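Local coordinates for XC6422 protein (PDB 2FUK) that probably acts as a hydrolase, being a small lidless serine enzyme of the alpha/beta-hydrolase fold, at residues A40-P45 with T59-A64; A99-V104 with D111-A116; V124-A129 with Q135-I140. All blocks are in the same frame, centred on the assembly; numbering follows the deposited sequence.

Contact 1: residues A40-P45 with T59-A64; sequences AIVCHP and TMAARA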
ATOM      1  N   ALA A  40       0.898 -16.751  -5.589  1.00  6.28           N
ATOM      2  CA  ALA A  40       0.401 -16.253  -6.861  1.00  5.44           C
ATOM      3  C   ALA A  40       1.554 -15.955  -7.805  1.00  5.73           C
ATOM      4  O   ALA A  40       2.631 -15.552  -7.368  1.00  8.33           O
ATOM      5  CB  ALA A  40      -0.417 -14.987  -6.639  1.00  7.36           C
ATOM      6  N   ILE A  41       1.327 -16.180  -9.095  1.00  4.20           N
ATOM      7  CA  ILE A  41       2.331 -15.889 -10.113  1.00  4.53           C
ATOM      8  C   ILE A  41       1.742 -14.771 -10.960  1.00  4.62           C
ATOM      9  O   ILE A  41       0.587 -14.851 -11.373  1.00  6.27           O
ATOM     10  CB  ILE A  41       2.606 -17.109 -11.023  1.00  4.67           C
ATOM     11  CG1 ILE A  41       3.147 -18.269 -10.189  1.00  6.91           C
ATOM     12  CG2 ILE A  41       3.641 -16.741 -12.093  1.00  5.48           C
ATOM     13  CD1 ILE A  41       3.271 -19.570 -10.959  1.00  5.66           C
ATOM     14  N   VAL A  42       2.533 -13.730 -11.203  1.00  5.36           N
ATOM     15  CA  VAL A  42       2.087 -12.585 -11.994  1.00  5.94           C
ATOM     16  C   VAL A  42       2.886 -12.510 -13.294  1.00  5.73           C
ATOM     17  O   VAL A  42       4.114 -12.419 -13.266  1.00  6.34           O
ATOM     18  CB  VAL A  42       2.276 -11.263 -11.206  1.00  6.18           C
ATOM     19  CG1 VAL A  42       1.775 -10.083 -12.032  1.00  7.21           C
ATOM     20  CG2 VAL A  42       1.533 -11.337  -9.878  1.00  7.93           C
ATOM     21  N   CYS A  43       2.182 -12.545 -14.426  1.00  6.06           N
ATOM     22  CA  CYS A  43       2.811 -12.509 -15.748  1.00  6.26           C
ATOM     23  C   CYS A  43       2.859 -11.097 -16.336  1.00  6.66           C
ATOM     24  O   CYS A  43       1.897 -10.336 -16.219  1.00  6.71           O
ATOM     25  CB  CYS A  43       2.067 -13.442 -16.705  1.00  6.69           C
ATOM     26  SG  CYS A  43       2.003 -15.185 -16.167  1.00  5.51           S
ATOM     27  N   HIS A  44       3.973 -10.776 -16.992  1.00  5.87           N
ATOM     28  CA  HIS A  44       4.183  -9.450 -17.565  1.00  6.54           C
ATOM     29  C   HIS A  44       3.688  -9.248 -19.005  1.00  6.45           C
ATOM     30  O   HIS A  44       3.373 -10.207 -19.715  1.00  7.44           O
ATOM     31  CB  HIS A  44       5.675  -9.073 -17.453  1.00  5.91           C
ATOM     32  CG  HIS A  44       6.571  -9.815 -18.396  1.00  5.79           C
ATOM     33  ND1 HIS A  44       7.508 -10.736 -17.976  1.00  8.54           N
ATOM     34  CD2 HIS A  44       6.690  -9.748 -19.742  1.00  4.04           C
ATOM     35  CE1 HIS A  44       8.164 -11.201 -19.026  1.00  4.70           C
ATOM     36  NE2 HIS A  44       7.686 -10.618 -20.110  1.00  8.84           N
ATOM     37  N   PRO A  45       3.609  -7.982 -19.450  1.00  7.44           N
ATOM     38  CA  PRO A  45       3.151  -7.628 -20.797  1.00  7.42           C
ATOM     39  C   PRO A  45       4.157  -7.885 -21.919  1.00  9.18           C
ATOM     40  O   PRO A  45       5.285  -8.309 -21.662  1.00  7.67           O
ATOM     41  CB  PRO A  45       2.775  -6.152 -20.647  1.00  8.77           C
ATOM     42  CG  PRO A  45       3.764  -5.661 -19.657  1.00  7.83           C
ATOM     43  CD  PRO A  45       3.763  -6.770 -18.622  1.00  8.30           C
ATOM     44  N   THR A  59       4.334  -5.012 -10.790  1.00  6.42           N
ATOM     45  CA  THR A  59       4.746  -4.923  -9.394  1.00  7.06           C
ATOM     46  C   THR A  59       3.662  -4.395  -8.462  1.00  7.74           C
ATOM     47  O   THR A  59       3.655  -4.745  -7.288  1.00  7.53           O
ATOM     48  CB  THR A  59       6.037  -4.091  -9.218  1.00  7.84           C
ATOM     49  OG1 THR A  59       5.852  -2.771  -9.735  1.00  8.93           O
ATOM     50  CG2 THR A  59       7.192  -4.771  -9.944  1.00  9.76           C
ATOM     51  N   MET A  60       2.748  -3.565  -8.961  1.00  7.97           N
ATOM     52  CA  MET A  60       1.679  -3.087  -8.085  1.00  7.75           C
ATOM     53  C   MET A  60       0.674  -4.216  -7.892  1.00  7.65           C
ATOM     54  O   MET A  60       0.063  -4.331  -6.835  1.00  6.95           O
ATOM     55  CB  MET A  60       0.973  -1.854  -8.652  1.00  8.96           C
ATOM     56  CG  MET A  60      -0.188  -1.374  -7.776  1.00  8.24           C
ATOM     57  SD  MET A  60       0.297  -1.009  -6.034  1.00  7.28           S
ATOM     58  CE  MET A  60      -0.163   0.753  -5.910  1.00 12.79           C
ATOM     59  N   ALA A  61       0.502  -5.048  -8.916  1.00  7.46           N
ATOM     60  CA  ALA A  61      -0.417  -6.172  -8.796  1.00  6.89           C
ATOM     61  C   ALA A  61       0.179  -7.112  -7.759  1.00  6.40           C
ATOM     62  O   ALA A  61      -0.540  -7.683  -6.940  1.00  7.19           O
ATOM     63  CB  ALA A  61      -0.566  -6.894 -10.141  1.00  7.24           C
ATOM     64  N   ALA A  62       1.499  -7.261  -7.795  1.00  6.39           N
ATOM     65  CA  ALA A  62       2.181  -8.134  -6.851  1.00  6.62           C
ATOM     66  C   ALA A  62       2.033  -7.592  -5.436  1.00  7.96           C
ATOM     67  O   ALA A  62       1.753  -8.342  -4.505  1.00  9.44           O
ATOM     68  CB  ALA A  62       3.664  -8.258  -7.220  1.00  6.68           C
ATOM     69  N   ARG A  63       2.208  -6.283  -5.285  1.00  7.79           N
ATOM     70  CA  ARG A  63       2.103  -5.642  -3.982  1.00  8.95           C
ATOM     71  C   ARG A  63       0.695  -5.771  -3.424  1.00  8.29           C
ATOM     72  O   ARG A  63       0.511  -5.989  -2.230  1.00  9.06           O
ATOM     73  CB  ARG A  63       2.468  -4.162  -4.091  1.00 10.32           C
ATOM     74  CG  ARG A  63       2.609  -3.462  -2.748  1.00 15.41           C
ATOM     75  CD  ARG A  63       2.993  -2.012  -2.951  1.00 18.43           C
ATOM     76  NE  ARG A  63       4.124  -1.861  -3.864  1.00 22.63           N
ATOM     77  CZ  ARG A  63       4.537  -0.691  -4.340  1.00 24.51           C
ATOM     78  NH1 ARG A  63       3.910   0.420  -3.981  1.00 24.54           N
ATOM     79  NH2 ARG A  63       5.566  -0.632  -5.180  1.00 26.55           N
ATOM     80  N   ALA A  64      -0.296  -5.618  -4.295  1.00  6.71           N
ATOM     81  CA  ALA A  64      -1.693  -5.716  -3.899  1.00  7.13           C
ATOM     82  C   ALA A  64      -1.995  -7.070  -3.265  1.00  7.16           C
ATOM     83  O   ALA A  64      -2.735  -7.163  -2.287  1.00  6.36           O
ATOM     84  CB  ALA A  64      -2.581  -5.493  -5.116  1.00  6.32           C
TER

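Contact 2: residues A99-V104 with D111-A116; sequences AVAEWV and DTLWLA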
ATOM      1  N   ALA A  99       6.390 -24.125 -16.099  1.00  8.11           N
ATOM      2  CA  ALA A  99       7.596 -24.481 -15.360  1.00  7.29           C
ATOM      3  C   ALA A  99       7.618 -23.775 -14.008  1.00  6.70           C
ATOM      4  O   ALA A  99       8.010 -24.356 -12.994  1.00  6.13           O
ATOM      5  CB  ALA A  99       8.832 -24.099 -16.168  1.00  7.47           C
ATOM      6  N   VAL A 100       7.198 -22.514 -14.004  1.00  7.43           N
ATOM      7  CA  VAL A 100       7.166 -21.746 -12.774  1.00  6.91           C
ATOM      8  C   VAL A 100       6.077 -22.312 -11.864  1.00  7.58           C
ATOM      9  O   VAL A 100       6.298 -22.520 -10.673  1.00  7.21           O
ATOM     10  CB  VAL A 100       6.900 -20.247 -13.064  1.00  7.68           C
ATOM     11  CG1 VAL A 100       6.906 -19.447 -11.761  1.00  7.54           C
ATOM     12  CG2 VAL A 100       7.973 -19.710 -14.011  1.00  8.28           C
ATOM     13  N   ALA A 101       4.905 -22.576 -12.432  1.00  7.21           N
ATOM     14  CA  ALA A 101       3.796 -23.114 -11.656  1.00  7.12           C
ATOM     15  C   ALA A 101       4.142 -24.462 -11.027  1.00  7.90           C
ATOM     16  O   ALA A 101       3.804 -24.723  -9.869  1.00  8.38           O
ATOM     17  CB  ALA A 101       2.556 -23.259 -12.544  1.00  7.19           C
ATOM     18  N   GLU A 102       4.808 -25.326 -11.787  1.00  7.72           N
ATOM     19  CA  GLU A 102       5.166 -26.642 -11.271  1.00  8.43           C
ATOM     20  C   GLU A 102       6.217 -26.558 -10.166  1.00  7.89           C
ATOM     21  O   GLU A 102       6.221 -27.374  -9.244  1.00  8.94           O
ATOM     22  CB  GLU A 102       5.643 -27.553 -12.412  1.00  9.18           C
ATOM     23  CG  GLU A 102       4.530 -27.884 -13.410  1.00 12.00           C
ATOM     24  CD  GLU A 102       4.938 -28.883 -14.483  1.00 15.10           C
ATOM     25  OE1 GLU A 102       6.151 -29.081 -14.704  1.00 17.18           O
ATOM     26  OE2 GLU A 102       4.029 -29.470 -15.115  1.00 17.30           O
ATOM     27  N   TRP A 103       7.107 -25.574 -10.262  1.00  7.74           N
ATOM     28  CA  TRP A 103       8.137 -25.383  -9.239  1.00  7.09           C
ATOM     29  C   TRP A 103       7.457 -24.887  -7.956  1.00  6.45           C
ATOM     30  O   TRP A 103       7.772 -25.331  -6.853  1.00  7.80           O
ATOM     31  CB  TRP A 103       9.181 -24.367  -9.723  1.00  7.46           C
ATOM     32  CG  TRP A 103      10.183 -23.957  -8.671  1.00  8.49           C
ATOM     33  CD1 TRP A 103      11.178 -24.723  -8.133  1.00  8.88           C
ATOM     34  CD2 TRP A 103      10.255 -22.688  -8.015  1.00  8.50           C
ATOM     35  NE1 TRP A 103      11.861 -24.011  -7.180  1.00  8.38           N
ATOM     36  CE2 TRP A 103      11.316 -22.757  -7.087  1.00  9.43           C
ATOM     37  CE3 TRP A 103       9.524 -21.499  -8.120  1.00  9.69           C
ATOM     38  CZ2 TRP A 103      11.666 -21.678  -6.266  1.00  9.50           C
ATOM     39  CZ3 TRP A 103       9.872 -20.426  -7.303  1.00  9.48           C
ATOM     40  CH2 TRP A 103      10.935 -20.525  -6.388  1.00  9.20           C
ATOM     41  N   VAL A 104       6.521 -23.958  -8.106  1.00  6.05           N
ATOM     42  CA  VAL A 104       5.792 -23.430  -6.958  1.00  6.34           C
ATOM     43  C   VAL A 104       5.041 -24.545  -6.224  1.00  7.54           C
ATOM     44  O   VAL A 104       5.154 -24.690  -5.005  1.00  8.73           O
ATOM     45  CB  VAL A 104       4.778 -22.350  -7.406  1.00  5.40           C
ATOM     46  CG1 VAL A 104       3.845 -21.994  -6.263  1.00  6.98           C
ATOM     47  CG2 VAL A 104       5.525 -21.107  -7.873  1.00  6.25           C
ATOM     48  N   ASP A 111      -0.018 -25.041  -0.380  1.00  9.06           N
ATOM     49  CA  ASP A 111      -0.616 -23.778  -0.830  1.00  7.75           C
ATOM     50  C   ASP A 111      -1.501 -24.033  -2.033  1.00  7.66           C
ATOM     51  O   ASP A 111      -1.403 -25.078  -2.677  1.00  8.25           O
ATOM     52  CB  ASP A 111       0.451 -22.788  -1.321  1.00  7.76           C
ATOM     53  CG  ASP A 111       1.150 -22.057  -0.207  1.00  9.94           C
ATOM     54  OD1 ASP A 111       0.871 -22.335   0.975  1.00 10.86           O
ATOM     55  OD2 ASP A 111       1.988 -21.187  -0.535  1.00 11.81           O
ATOM     56  N   THR A 112      -2.367 -23.070  -2.333  1.00  7.10           N
ATOM     57  CA  THR A 112      -3.181 -23.164  -3.537  1.00  6.84           C
ATOM     58  C   THR A 112      -2.526 -22.170  -4.493  1.00  7.05           C
ATOM     59  O   THR A 112      -1.711 -21.336  -4.077  1.00  8.23           O
ATOM     60  CB  THR A 112      -4.663 -22.796  -3.306  1.00  8.37           C
ATOM     61  OG1 THR A 112      -4.764 -21.624  -2.493  1.00  8.93           O
ATOM     62  CG2 THR A 112      -5.394 -23.952  -2.644  1.00 10.20           C
ATOM     63  N   LEU A 113      -2.869 -22.252  -5.770  1.00  7.49           N
ATOM     64  CA  LEU A 113      -2.258 -21.373  -6.753  1.00  6.90           C
ATOM     65  C   LEU A 113      -3.165 -20.336  -7.400  1.00  6.79           C
ATOM     66  O   LEU A 113      -4.252 -20.646  -7.890  1.00  7.19           O
ATOM     67  CB  LEU A 113      -1.621 -22.220  -7.853  1.00  7.73           C
ATOM     68  CG  LEU A 113      -0.927 -21.456  -8.980  1.00  8.72           C
ATOM     69  CD1 LEU A 113       0.392 -20.897  -8.487  1.00  8.84           C
ATOM     70  CD2 LEU A 113      -0.700 -22.398 -10.153  1.00  8.33           C
ATOM     71  N   TRP A 114      -2.697 -19.093  -7.403  1.00  6.93           N
ATOM     72  CA  TRP A 114      -3.426 -18.005  -8.039  1.00  6.37           C
ATOM     73  C   TRP A 114      -2.574 -17.532  -9.214  1.00  6.83           C
ATOM     74  O   TRP A 114      -1.353 -17.514  -9.128  1.00  7.31           O
ATOM     75  CB  TRP A 114      -3.627 -16.840  -7.068  1.00  7.72           C
ATOM     76  CG  TRP A 114      -4.714 -17.047  -6.051  1.00  6.77           C
ATOM     77  CD1 TRP A 114      -5.178 -18.240  -5.566  1.00  8.94           C
ATOM     78  CD2 TRP A 114      -5.403 -16.024  -5.328  1.00  8.92           C
ATOM     79  NE1 TRP A 114      -6.109 -18.016  -4.574  1.00  9.00           N
ATOM     80  CE2 TRP A 114      -6.265 -16.665  -4.410  1.00  8.06           C
ATOM     81  CE3 TRP A 114      -5.373 -14.623  -5.361  1.00  8.87           C
ATOM     82  CZ2 TRP A 114      -7.092 -15.951  -3.529  1.00  8.48           C
ATOM     83  CZ3 TRP A 114      -6.193 -13.915  -4.488  1.00  9.84           C
ATOM     84  CH2 TRP A 114      -7.040 -14.582  -3.585  1.00  8.61           C
ATOM     85  N   LEU A 115      -3.223 -17.166 -10.314  1.00  6.48           N
ATOM     86  CA  LEU A 115      -2.516 -16.673 -11.488  1.00  6.27           C
ATOM     87  C   LEU A 115      -3.063 -15.300 -11.842  1.00  6.50           C
ATOM     88  O   LEU A 115      -4.259 -15.044 -11.707  1.00  7.78           O
ATOM     89  CB  LEU A 115      -2.704 -17.617 -12.687  1.00  8.02           C
ATOM     90  CG  LEU A 115      -2.090 -19.019 -12.641  1.00  8.13           C
ATOM     91  CD1 LEU A 115      -2.393 -19.749 -13.953  1.00  8.72           C
ATOM     92  CD2 LEU A 115      -0.591 -18.920 -12.430  1.00 10.62           C
ATOM     93  N   ALA A 116      -2.179 -14.413 -12.279  1.00  5.97           N
ATOM     94  CA  ALA A 116      -2.584 -13.074 -12.682  1.00  5.41           C
ATOM     95  C   ALA A 116      -1.670 -12.647 -13.815  1.00  5.31           C
ATOM     96  O   ALA A 116      -0.566 -13.166 -13.967  1.00  5.95           O
ATOM     97  CB  ALA A 116      -2.459 -12.095 -11.513  1.00  6.59           C
TER

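Contact 3: residues V124-A129 with Q135-I140; sequences VSLRAA and QVLISI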
ATOM      1  N   VAL A 124      -1.519 -15.045 -21.746  1.00  7.87           N
ATOM      2  CA  VAL A 124      -0.793 -16.273 -21.427  1.00  7.19           C
ATOM      3  C   VAL A 124      -1.368 -17.016 -20.225  1.00  7.52           C
ATOM      4  O   VAL A 124      -1.487 -18.244 -20.255  1.00  7.63           O
ATOM      5  CB  VAL A 124       0.716 -15.991 -21.176  1.00  6.79           C
ATOM      6  CG1 VAL A 124       1.429 -17.272 -20.741  1.00  6.69           C
ATOM      7  CG2 VAL A 124       1.352 -15.463 -22.442  1.00  8.76           C
ATOM      8  N   SER A 125      -1.719 -16.296 -19.162  1.00  6.24           N
ATOM      9  CA  SER A 125      -2.265 -16.968 -17.994  1.00  7.06           C
ATOM     10  C   SER A 125      -3.666 -17.520 -18.243  1.00  7.48           C
ATOM     11  O   SER A 125      -4.009 -18.580 -17.734  1.00  7.74           O
ATOM     12  CB  SER A 125      -2.251 -16.046 -16.766  1.00  6.18           C
ATOM     13  OG  SER A 125      -2.884 -14.809 -16.999  1.00  6.74           O
ATOM     14  N   LEU A 126      -4.472 -16.815 -19.034  1.00  8.03           N
ATOM     15  CA  LEU A 126      -5.818 -17.295 -19.335  1.00  7.85           C
ATOM     16  C   LEU A 126      -5.734 -18.564 -20.193  1.00  8.98           C
ATOM     17  O   LEU A 126      -6.426 -19.552 -19.936  1.00  9.25           O
ATOM     18  CB  LEU A 126      -6.623 -16.213 -20.070  1.00  9.27           C
ATOM     19  CG  LEU A 126      -8.043 -16.608 -20.480  1.00 10.44           C
ATOM     20  CD1 LEU A 126      -8.850 -17.002 -19.254  1.00 11.66           C
ATOM     21  CD2 LEU A 126      -8.710 -15.450 -21.210  1.00 12.35           C
ATOM     22  N   ARG A 127      -4.875 -18.536 -21.206  1.00  8.72           N
ATOM     23  CA  ARG A 127      -4.707 -19.693 -22.075  1.00  9.07           C
ATOM     24  C   ARG A 127      -4.153 -20.875 -21.286  1.00  8.59           C
ATOM     25  O   ARG A 127      -4.473 -22.024 -21.576  1.00 10.38           O
ATOM     26  CB  ARG A 127      -3.770 -19.355 -23.242  1.00 10.44           C
ATOM     27  CG  ARG A 127      -4.419 -18.493 -24.337  1.00 13.00           C
ATOM     28  CD  ARG A 127      -4.377 -19.212 -25.683  1.00 13.95           C
ATOM     29  NE  ARG A 127      -5.145 -20.453 -25.662  1.00 16.74           N
ATOM     30  CZ  ARG A 127      -6.421 -20.568 -26.025  1.00 16.90           C
ATOM     31  NH1 ARG A 127      -7.102 -19.510 -26.450  1.00 16.89           N
ATOM     32  NH2 ARG A 127      -7.021 -21.750 -25.959  1.00 18.03           N
ATOM     33  N   ALA A 128      -3.329 -20.593 -20.284  1.00  8.92           N
ATOM     34  CA  ALA A 128      -2.739 -21.655 -19.481  1.00  7.99           C
ATOM     35  C   ALA A 128      -3.630 -22.128 -18.337  1.00  8.20           C
ATOM     36  O   ALA A 128      -3.305 -23.099 -17.656  1.00  7.83           O
ATOM     37  CB  ALA A 128      -1.379 -21.204 -18.939  1.00  8.95           C
ATOM     38  N   ALA A 129      -4.757 -21.456 -18.133  1.00  8.40           N
ATOM     39  CA  ALA A 129      -5.660 -21.813 -17.041  1.00 10.08           C
ATOM     40  C   ALA A 129      -6.142 -23.263 -17.070  1.00 10.63           C
ATOM     41  O   ALA A 129      -6.164 -23.928 -16.036  1.00 11.46           O
ATOM     42  CB  ALA A 129      -6.856 -20.865 -17.022  1.00 10.16           C
ATOM     43  N   GLN A 135      -6.722 -21.541  -8.586  1.00  8.92           N
ATOM     44  CA  GLN A 135      -7.890 -21.355  -7.734  1.00  8.64           C
ATOM     45  C   GLN A 135      -8.530 -20.013  -8.076  1.00  8.67           C
ATOM     46  O   GLN A 135      -9.752 -19.862  -8.021  1.00  8.98           O
ATOM     47  CB  GLN A 135      -7.469 -21.408  -6.258  1.00  8.94           C
ATOM     48  CG  GLN A 135      -8.533 -20.987  -5.247  1.00 11.68           C
ATOM     49  CD  GLN A 135      -8.132 -21.324  -3.811  1.00 12.86           C
ATOM     50  OE1 GLN A 135      -8.581 -22.334  -3.242  1.00 15.34           O
ATOM     51  NE2 GLN A 135      -7.270 -20.491  -3.225  1.00  9.94           N
ATOM     52  N   VAL A 136      -7.686 -19.048  -8.433  1.00  7.69           N
ATOM     53  CA  VAL A 136      -8.125 -17.710  -8.805  1.00  6.58           C
ATOM     54  C   VAL A 136      -7.312 -17.225 -10.000  1.00  6.35           C
ATOM     55  O   VAL A 136      -6.105 -17.472 -10.076  1.00  6.22           O
ATOM     56  CB  VAL A 136      -7.916 -16.698  -7.647  1.00  6.60           C
ATOM     57  CG1 VAL A 136      -8.020 -15.259  -8.173  1.00  7.80           C
ATOM     58  CG2 VAL A 136      -8.947 -16.923  -6.562  1.00  7.02           C
ATOM     59  N   LEU A 137      -7.979 -16.551 -10.934  1.00  4.98           N
ATOM     60  CA  LEU A 137      -7.313 -15.988 -12.107  1.00  5.97           C
ATOM     61  C   LEU A 137      -7.618 -14.496 -12.149  1.00  6.48           C
ATOM     62  O   LEU A 137      -8.767 -14.098 -11.979  1.00  6.02           O
ATOM     63  CB  LEU A 137      -7.825 -16.629 -13.395  1.00  5.46           C
ATOM     64  CG  LEU A 137      -7.238 -16.072 -14.699  1.00  6.41           C
ATOM     65  CD1 LEU A 137      -5.750 -16.395 -14.788  1.00  8.49           C
ATOM     66  CD2 LEU A 137      -7.979 -16.671 -15.885  1.00  6.91           C
ATOM     67  N   ILE A 138      -6.593 -13.676 -12.363  1.00  4.95           N
ATOM     68  CA  ILE A 138      -6.786 -12.233 -12.444  1.00  6.21           C
ATOM     69  C   ILE A 138      -6.250 -11.756 -13.783  1.00  6.26           C
ATOM     70  O   ILE A 138      -5.089 -11.999 -14.111  1.00  6.22           O
ATOM     71  CB  ILE A 138      -6.034 -11.502 -11.317  1.00  6.00           C
ATOM     72  CG1 ILE A 138      -6.573 -11.953  -9.961  1.00  7.63           C
ATOM     73  CG2 ILE A 138      -6.192  -9.998 -11.474  1.00  7.09           C
ATOM     74  CD1 ILE A 138      -5.645 -11.635  -8.813  1.00  7.31           C
ATOM     75  N   SER A 139      -7.106 -11.097 -14.561  1.00  6.46           N
ATOM     76  CA  SER A 139      -6.710 -10.591 -15.871  1.00  5.59           C
ATOM     77  C   SER A 139      -6.790  -9.076 -15.893  1.00  6.96           C
ATOM     78  O   SER A 139      -7.867  -8.514 -15.750  1.00  6.44           O
ATOM     79  CB  SER A 139      -7.634 -11.141 -16.963  1.00  6.92           C
ATOM     80  OG  SER A 139      -7.702 -12.552 -16.909  1.00  7.37           O
ATOM     81  N   ILE A 140      -5.649  -8.424 -16.067  1.00  5.42           N
ATOM     82  CA  ILE A 140      -5.601  -6.974 -16.127  1.00  6.22           C
ATOM     83  C   ILE A 140      -5.404  -6.600 -17.594  1.00  6.87           C
ATOM     84  O   ILE A 140      -4.387  -6.930 -18.194  1.00  7.18           O
ATOM     85  CB  ILE A 140      -4.432  -6.429 -15.284  1.00  6.20           C
ATOM     86  CG1 ILE A 140      -4.562  -6.932 -13.837  1.00  8.07           C
ATOM     87  CG2 ILE A 140      -4.429  -4.907 -15.333  1.00  7.84           C
ATOM     88  CD1 ILE A 140      -3.371  -6.589 -12.948  1.00  7.02           C
TER

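Contact 1: residues A40-P45 with T59-A64
Val-42 lays its two methyl branches against Ala-61 and Ala-62 of the helix, the place where strand 38-43 meets helix 56-66 in a beta-alpha-beta unit of the alpha/beta-hydrolase fold. That unit is completed by strand 71-75, which runs parallel to strand 38-43 as its neighbour in the sheet and hydrogen-bonds to it through Val-42 and Val-73. The close approach is consistent with the small residues on this side of the helix: the CA atoms of Val-42 and Ala-62 are 6.8 Å apart, and two consecutive alanines offer only methyl groups and bare backbone to the strand. Between these segments the joint is wholly apolar and rather loose, with 92 Å² buried when both sides are summed. The CA-CB bonds of Val-42 and Ala-61 point at the opposing segment, whereas that of Ala-62 runs across the approach, which agrees with Val-42 meeting Ala-62 at its CA. A neighbour one turn earlier in the helix, Val-58, also packs on Val-42. On the outward side of the helix, Arg-63 makes a salt bridge to Glu-30 of the second subunit. The work is split between the valine branches: CG1, anti to the backbone N (chi1 -179°), lies 4.4 Å from CB of Ala-61, while CG2 of the same valine sits 4.5 Å from CA of Ala-62.

Contact 2: residues A99-V104 with D111-A116
Leu-113 forks against the helix, sending one methyl to each of two residues a turn apart, Ala-101 and Val-104. With 48 Å² buried it is the largest contributor, followed by Ala-101 with 32 Å² and Val-104 with 25 Å². Its CD2 comes 4.1 Å from CB of Ala-101, and its CD1 lies 4.3 Å from CG1 of Val-104. Two torsions account for the fork: CG stands anti to the backbone N (chi1 -180°), which carries the branch point out from the strand, and chi2 of 74° turns one methyl to each residue. Val-104 meets the leucine with CG1, and Ala-101 with its single methyl. The CA-CB bonds of all three residues point across the interface. In the alpha/beta-hydrolase fold such packing seats a helix on the central sheet, here helix 92-107 on strand 112-118, the strand that follows it in the chain and runs on towards the putative nucleophile elbow. The neighbouring strand 38-43 contributes to the same floor, Ile-41 touching Leu-113 and Thr-39 touching Val-104. At the start of the segment, the Asp-111 carboxylate is held from outside the contact, by a salt bridge from OD1 to Arg-108 and a hydrogen bond between OD2 and Thr-39 OG1. Ala-101 and Leu-113 mark the nearest backbone approach, their CA atoms 8.0 Å apart.

Contact 3: residues V124-A129 with Q135-I140
Leu-137 extends from strand 136-140 with CG anti to its backbone N (chi1 177°), and this carries both methyls up to helix 120-132. Ser-125 instead turns OG between its own N and carbonyl carbon (chi1 53°), a placement that brings the hydroxyl back along the helix to Gly-121 O, with which it hydrogen-bonds; a weak second bond goes to Ala-122 O. The hydroxyl is thus satisfied within its own helix, and towards the strand it makes only van der Waals contact: Leu-137 CD1 lies 4.0 Å from Ser-125 OG and equally 4.0 Å from Ser-125 CB. The other branch of the leucine is packed more tightly. Leu-137 CD2 approaches CD1 of Leu-126 to 3.5 Å, closer than carbon atoms usually come, and the two leucine side chains cross at about a right angle. The same CD2 is 4.1 Å from Leu-126 CA, and beyond it CB of Ala-129 marks the margin at 4.5 Å. Leu-137 thus touches three helical residues, Ser-125, Leu-126 and Ala-129, and it supplies 73 Å² of the 167 Å² buried. The short axes of helix and strand run nearly antiparallel, at 150°, and approach to 8.9 Å. Leu-126 also touches Val-152, while Ser-139, further along the strand, hydrogen-bonds through OG to Trp-158 NE1. The helix is the connection of a beta-alpha-beta crossover from strand 112-118 to strand 136-140, and its first turn carries the Gly-121 that receives the Ser-125 bond. Together with Gly-117 and Ser-119, that glycine fits the GxSxG nucleophile elbow of serine alpha/beta-hydrolases, in which Ser-119 would probably be the nucleophile.

All three contacts are buried and mainly apolar helix-on-strand joints on one central sheet, with contact 1 nearest the centre of the chain. Strands 38-43, 112-118 and 136-140 lie side by side, so backbone bonds tie the contacts together: Ile-41 O to Ala-116 N at 2.9 Å links contacts 1 and 2, and Leu-115 O to Ile-138 N at 2.8 Å links contacts 2 and 3. The helices of contacts 2 and 3 occupy one face and that of contact 1 the other. Contact 1 pairs valine with alanines; contacts 2 and 3 each centre on one strand leucine, and contact 3 buries the most area and alone involves a hydroxyl.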